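Long-range contact in ribonucleoside-diphosphate reductase (Pseudomonas aeruginosa, PDB 5IM3), which probably catalyses the reduction of ribonucleoside diphosphates to the deoxyribonucleotide precursors of DNA synthesis, as an allosteric enzyme that binds dATP: residues P568-V580 / Y710-P724. Numbering follows the deposited sequence.
Sequences PCNLRSPQQHVGV and YQTFQGSLWSQGILP
His577 lies flat against the backbone at Gly715-Ser716: Gly715 C and Ser716 N sit over the centre of one ring face, 3.4 and 3.3 Å above its plane, and Gly715 CA adds a CH-pi contact. Val578 CB covers the opposite face. At the ring edge NE2 donates to Thr712 O (2.7 Å), the acceptor lying within 9° of the ring plane; this bond, with the packing on both faces, limits the ring's rotation. Chi1 of 67°, which sets CG between the backbone N and the carbonyl carbon, directs the imidazole there.

Gln575 bends at chi2 (-69°) to bring its amide to Tyr710. Its OE1 accepts from Tyr710 OH at 3.0 Å, the hydroxyl standing above the carbonyl plane, while Gln575 NE2 comes within 3.0 Å of Thr712 OG1, which is hydrogen-bonded to His655 ND1. Leu717 N donates to Pro574 O (3.0 Å), and Pro574 CB rests 3.7 Å from Trp718 CD1, whose NE1 is bonded to Ser764 O. Leu717 CD1 packs against Ser573 O (3.3 Å), the carbonyl to which Gln576 NE2 donates a hydrogen bond.

Within 710-724, Phe713 O accepts from both Ser716 N and Ser716 OG, bracing the type II turn 713-716 under His577. A type I turn, 573-576, following helix 566-571 docks on the turn-rich connection between helices 679-707 and 724-735, joining two loop regions of the ribonucleotide reductase barrel domain away from the nucleotide sites.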
loop_
_atom_site.group_PDB
_atom_site.type_symbol
_atom_site.label_atom_id
_atom_site.label_comp_id
_atom_site.label_asym_id
_atom_site.label_seq_id
_atom_site.Cartn_x
_atom_site.Cartn_y
_atom_site.Cartn_z
ATOM N N PRO A 568 -7.231 -25.323 32.641
ATOM C CA PRO A 568 -7.534 -26.729 32.324
ATOM C C PRO A 568 -6.359 -27.663 32.581
ATOM O O PRO A 568 -6.574 -28.813 32.981
ATOM C CB PRO A 568 -7.931 -26.690 30.839
ATOM C CG PRO A 568 -7.468 -25.377 30.327
ATOM C CD PRO A 568 -7.498 -24.438 31.494
ATOM N N CYS A 569 -5.120 -27.202 32.377
ATOM C CA CYS A 569 -3.964 -28.037 32.692
ATOM C C CYS A 569 -3.878 -28.348 34.181
ATOM O O CYS A 569 -3.382 -29.413 34.562
ATOM C CB CYS A 569 -2.670 -27.357 32.240
ATOM S SG CYS A 569 -2.454 -27.225 30.457
ATOM N N ASN A 570 -4.339 -27.436 35.036
ATOM C CA ASN A 570 -4.221 -27.631 36.477
ATOM C C ASN A 570 -5.457 -28.285 37.079
ATOM O O ASN A 570 -5.334 -29.186 37.913
ATOM C CB ASN A 570 -3.957 -26.294 37.180
ATOM C CG ASN A 570 -2.485 -25.941 37.228
ATOM O OD1 ASN A 570 -1.744 -26.441 38.074
ATOM N ND2 ASN A 570 -2.052 -25.071 36.323
ATOM N N LEU A 571 -6.650 -27.843 36.672
ATOM C CA LEU A 571 -7.878 -28.399 37.227
ATOM C C LEU A 571 -8.055 -29.864 36.856
ATOM O O LEU A 571 -8.700 -30.614 37.596
ATOM C CB LEU A 571 -9.080 -27.584 36.748
ATOM C CG LEU A 571 -9.203 -26.188 37.361
ATOM C CD1 LEU A 571 -10.192 -25.339 36.586
ATOM C CD2 LEU A 571 -9.624 -26.293 38.815
ATOM N N ARG A 572 -7.491 -30.292 35.729
ATOM C CA ARG A 572 -7.609 -31.672 35.281
ATOM C C ARG A 572 -6.356 -32.490 35.561
ATOM O O ARG A 572 -6.325 -33.682 35.240
ATOM C CB ARG A 572 -7.927 -31.712 33.785
ATOM C CG ARG A 572 -9.162 -30.909 33.403
ATOM C CD ARG A 572 -9.589 -31.190 31.971
ATOM N NE ARG A 572 -9.854 -32.606 31.756
ATOM C CZ ARG A 572 -10.052 -33.163 30.566
ATOM N NH1 ARG A 572 -10.016 -32.418 29.471
ATOM N NH2 ARG A 572 -10.287 -34.466 30.475
ATOM N N SER A 573 -5.331 -31.885 36.151
ATOM C CA SER A 573 -4.126 -32.626 36.490
ATOM C C SER A 573 -4.434 -33.613 37.613
ATOM O O SER A 573 -5.025 -33.221 38.627
ATOM C CB SER A 573 -3.013 -31.672 36.915
ATOM O OG SER A 573 -1.863 -32.383 37.334
ATOM N N PRO A 574 -4.072 -34.892 37.477
ATOM C CA PRO A 574 -4.303 -35.837 38.583
ATOM C C PRO A 574 -3.442 -35.577 39.808
ATOM O O PRO A 574 -3.699 -36.181 40.859
ATOM C CB PRO A 574 -3.970 -37.201 37.959
ATOM C CG PRO A 574 -4.046 -36.987 36.485
ATOM C CD PRO A 574 -3.603 -35.580 36.263
ATOM N N GLN A 575 -2.439 -34.705 39.714
ATOM C CA GLN A 575 -1.473 -34.496 40.786
ATOM C C GLN A 575 -1.653 -33.147 41.480
ATOM O O GLN A 575 -0.684 -32.563 41.969
ATOM C CB GLN A 575 -0.055 -34.627 40.232
ATOM C CG GLN A 575 0.301 -36.038 39.774
ATOM C CD GLN A 575 0.419 -37.007 40.936
ATOM O OE1 GLN A 575 -0.567 -37.606 41.364
ATOM N NE2 GLN A 575 1.629 -37.159 41.458
ATOM N N GLN A 576 -2.889 -32.641 41.537
ATOM C CA GLN A 576 -3.145 -31.356 42.180
ATOM C C GLN A 576 -2.827 -31.376 43.667
ATOM O O GLN A 576 -2.596 -30.314 44.254
ATOM C CB GLN A 576 -4.606 -30.948 41.995
ATOM C CG GLN A 576 -5.007 -30.703 40.561
ATOM C CD GLN A 576 -6.512 -30.611 40.386
ATOM O OE1 GLN A 576 -7.171 -29.765 40.992
ATOM N NE2 GLN A 576 -7.065 -31.486 39.554
ATOM N N HIS A 577 -2.822 -32.552 44.289
ATOM C CA HIS A 577 -2.662 -32.656 45.733
ATOM C C HIS A 577 -1.219 -32.514 46.192
ATOM O O HIS A 577 -0.978 -32.435 47.403
ATOM C CB HIS A 577 -3.205 -34.003 46.218
ATOM C CG HIS A 577 -2.415 -35.180 45.735
ATOM N ND1 HIS A 577 -2.234 -35.456 44.396
ATOM C CD2 HIS A 577 -1.757 -36.152 46.411
ATOM C CE1 HIS A 577 -1.499 -36.546 44.269
ATOM N NE2 HIS A 577 -1.197 -36.989 45.475
ATOM N N VAL A 578 -0.258 -32.476 45.272
ATOM C CA VAL A 578 1.146 -32.550 45.651
ATOM C C VAL A 578 1.970 -31.550 44.848
ATOM O O VAL A 578 3.195 -31.484 45.000
ATOM C CB VAL A 578 1.668 -33.991 45.471
ATOM C CG1 VAL A 578 1.877 -34.320 43.996
ATOM C CG2 VAL A 578 2.937 -34.221 46.269
ATOM N N GLY A 579 1.318 -30.761 44.000
ATOM C CA GLY A 579 2.042 -29.770 43.227
ATOM C C GLY A 579 1.129 -29.024 42.280
ATOM O O GLY A 579 -0.095 -29.178 42.305
ATOM N N VAL A 580 1.761 -28.215 41.433
ATOM C CA VAL A 580 1.080 -27.330 40.496
ATOM C C VAL A 580 1.767 -27.446 39.143
ATOM O O VAL A 580 2.995 -27.567 39.066
ATOM C CB VAL A 580 1.096 -25.864 40.995
ATOM C CG1 VAL A 580 0.620 -24.896 39.907
ATOM C CG2 VAL A 580 0.244 -25.712 42.253
ATOM N N TYR A 710 2.439 -45.705 42.607
ATOM C CA TYR A 710 3.493 -44.720 42.789
ATOM C C TYR A 710 3.343 -44.032 44.145
ATOM O O TYR A 710 2.265 -44.012 44.745
ATOM C CB TYR A 710 3.496 -43.695 41.648
ATOM C CG TYR A 710 2.236 -42.865 41.484
ATOM C CD1 TYR A 710 1.127 -43.370 40.814
ATOM C CD2 TYR A 710 2.171 -41.559 41.963
ATOM C CE1 TYR A 710 -0.020 -42.611 40.651
ATOM C CE2 TYR A 710 1.028 -40.792 41.803
ATOM C CZ TYR A 710 -0.063 -41.322 41.143
ATOM O OH TYR A 710 -1.200 -40.562 40.977
ATOM N N GLN A 711 4.459 -43.479 44.631
ATOM C CA GLN A 711 4.518 -42.961 45.998
ATOM C C GLN A 711 3.331 -42.061 46.314
ATOM O O GLN A 711 2.656 -42.233 47.335
ATOM C CB GLN A 711 5.820 -42.187 46.217
ATOM C CG GLN A 711 7.076 -43.033 46.326
ATOM C CD GLN A 711 8.283 -42.206 46.739
ATOM O OE1 GLN A 711 8.183 -41.324 47.595
ATOM N NE2 GLN A 711 9.427 -42.481 46.125
ATOM N N THR A 712 3.064 -41.088 45.451
ATOM C CA THR A 712 2.099 -40.042 45.750
ATOM C C THR A 712 0.706 -40.356 45.225
ATOM O O THR A 712 -0.092 -39.431 45.033
ATOM C CB THR A 712 2.585 -38.708 45.181
ATOM O OG1 THR A 712 2.697 -38.807 43.760
ATOM C CG2 THR A 712 3.946 -38.341 45.772
ATOM N N PHE A 713 0.394 -41.636 44.997
ATOM C CA PHE A 713 -0.938 -41.992 44.515
ATOM C C PHE A 713 -2.018 -41.506 45.471
ATOM O O PHE A 713 -3.069 -41.020 45.035
ATOM C CB PHE A 713 -1.056 -43.503 44.325
ATOM C CG PHE A 713 -2.477 -43.975 44.181
ATOM C CD1 PHE A 713 -3.129 -43.891 42.962
ATOM C CD2 PHE A 713 -3.169 -44.480 45.271
ATOM C CE1 PHE A 713 -4.441 -44.310 42.829
ATOM C CE2 PHE A 713 -4.481 -44.899 45.145
ATOM C CZ PHE A 713 -5.118 -44.812 43.922
ATOM N N GLN A 714 -1.783 -41.638 46.777
ATOM C CA GLN A 714 -2.777 -41.246 47.766
ATOM C C GLN A 714 -3.040 -39.745 47.681
ATOM O O GLN A 714 -2.137 -38.931 47.902
ATOM C CB GLN A 714 -2.298 -41.641 49.164
ATOM C CG GLN A 714 -2.118 -43.153 49.343
ATOM C CD GLN A 714 -1.422 -43.531 50.646
ATOM O OE1 GLN A 714 -1.095 -42.668 51.464
ATOM N NE2 GLN A 714 -1.193 -44.829 50.841
ATOM N N GLY A 715 -4.280 -39.385 47.348
ATOM C CA GLY A 715 -4.696 -38.007 47.204
ATOM C C GLY A 715 -4.900 -37.568 45.770
ATOM O O GLY A 715 -5.573 -36.555 45.533
ATOM N N SER A 716 -4.336 -38.294 44.808
ATOM C CA SER A 716 -4.499 -37.953 43.404
ATOM C C SER A 716 -5.965 -38.053 42.994
ATOM O O SER A 716 -6.795 -38.642 43.691
ATOM C CB SER A 716 -3.657 -38.883 42.532
ATOM O OG SER A 716 -4.041 -40.237 42.724
ATOM N N LEU A 717 -6.282 -37.464 41.838
ATOM C CA LEU A 717 -7.622 -37.626 41.284
ATOM C C LEU A 717 -7.966 -39.098 41.123
ATOM O O LEU A 717 -9.115 -39.502 41.331
ATOM C CB LEU A 717 -7.739 -36.904 39.940
ATOM C CG LEU A 717 -7.687 -35.372 39.955
ATOM C CD1 LEU A 717 -7.874 -34.840 38.543
ATOM C CD2 LEU A 717 -8.736 -34.783 40.881
ATOM N N TRP A 718 -6.977 -39.920 40.767
ATOM C CA TRP A 718 -7.222 -41.352 40.644
ATOM C C TRP A 718 -7.724 -41.932 41.960
ATOM O O TRP A 718 -8.609 -42.795 41.969
ATOM C CB TRP A 718 -5.948 -42.069 40.201
ATOM C CG TRP A 718 -5.260 -41.464 39.016
ATOM C CD1 TRP A 718 -4.074 -40.789 39.020
ATOM C CD2 TRP A 718 -5.698 -41.497 37.650
ATOM N NE1 TRP A 718 -3.745 -40.404 37.744
ATOM C CE2 TRP A 718 -4.726 -40.821 36.885
ATOM C CE3 TRP A 718 -6.816 -42.032 36.999
ATOM C CZ2 TRP A 718 -4.840 -40.660 35.504
ATOM C CZ3 TRP A 718 -6.926 -41.871 35.626
ATOM C CH2 TRP A 718 -5.944 -41.191 34.895
ATOM N N SER A 719 -7.164 -41.474 43.083
ATOM C CA SER A 719 -7.631 -41.929 44.390
ATOM C C SER A 719 -9.077 -41.526 44.633
ATOM O O SER A 719 -9.814 -42.238 45.322
ATOM C CB SER A 719 -6.747 -41.357 45.502
ATOM O OG SER A 719 -5.390 -41.725 45.333
ATOM N N GLN A 720 -9.492 -40.388 44.089
ATOM C CA GLN A 720 -10.837 -39.871 44.285
ATOM C C GLN A 720 -11.828 -40.403 43.263
ATOM O O GLN A 720 -12.989 -39.985 43.271
ATOM C CB GLN A 720 -10.821 -38.342 44.223
ATOM C CG GLN A 720 -9.802 -37.692 45.134
ATOM C CD GLN A 720 -9.701 -36.200 44.897
ATOM O OE1 GLN A 720 -10.705 -35.532 44.646
ATOM N NE2 GLN A 720 -8.486 -35.670 44.957
ATOM N N GLY A 721 -11.401 -41.304 42.383
ATOM C CA GLY A 721 -12.284 -41.801 41.348
ATOM C C GLY A 721 -12.665 -40.760 40.321
ATOM O O GLY A 721 -13.737 -40.859 39.716
ATOM N N ILE A 722 -11.819 -39.756 40.112
ATOM C CA ILE A 722 -12.067 -38.702 39.137
ATOM C C ILE A 722 -11.166 -38.992 37.943
ATOM O O ILE A 722 -9.971 -38.685 37.959
ATOM C CB ILE A 722 -11.812 -37.311 39.721
ATOM C CG1 ILE A 722 -12.707 -37.084 40.941
ATOM C CG2 ILE A 722 -12.069 -36.239 38.665
ATOM C CD1 ILE A 722 -12.432 -35.787 41.678
ATOM N N LEU A 723 -11.743 -39.597 36.907
ATOM C CA LEU A 723 -11.032 -39.934 35.684
ATOM C C LEU A 723 -11.039 -38.727 34.756
ATOM O O LEU A 723 -11.665 -37.708 35.076
ATOM C CB LEU A 723 -11.682 -41.146 35.010
ATOM C CG LEU A 723 -11.963 -42.329 35.936
ATOM C CD1 LEU A 723 -12.564 -43.491 35.167
ATOM C CD2 LEU A 723 -10.701 -42.765 36.648
ATOM N N PRO A 724 -10.346 -38.783 33.613
ATOM C CA PRO A 724 -10.378 -37.629 32.696
ATOM C C PRO A 724 -11.781 -37.215 32.292
ATOM O O PRO A 724 -12.070 -36.014 32.227
ATOM C CB PRO A 724 -9.552 -38.124 31.500
ATOM C CG PRO A 724 -8.578 -39.062 32.102
ATOM C CD PRO A 724 -9.324 -39.765 33.212
#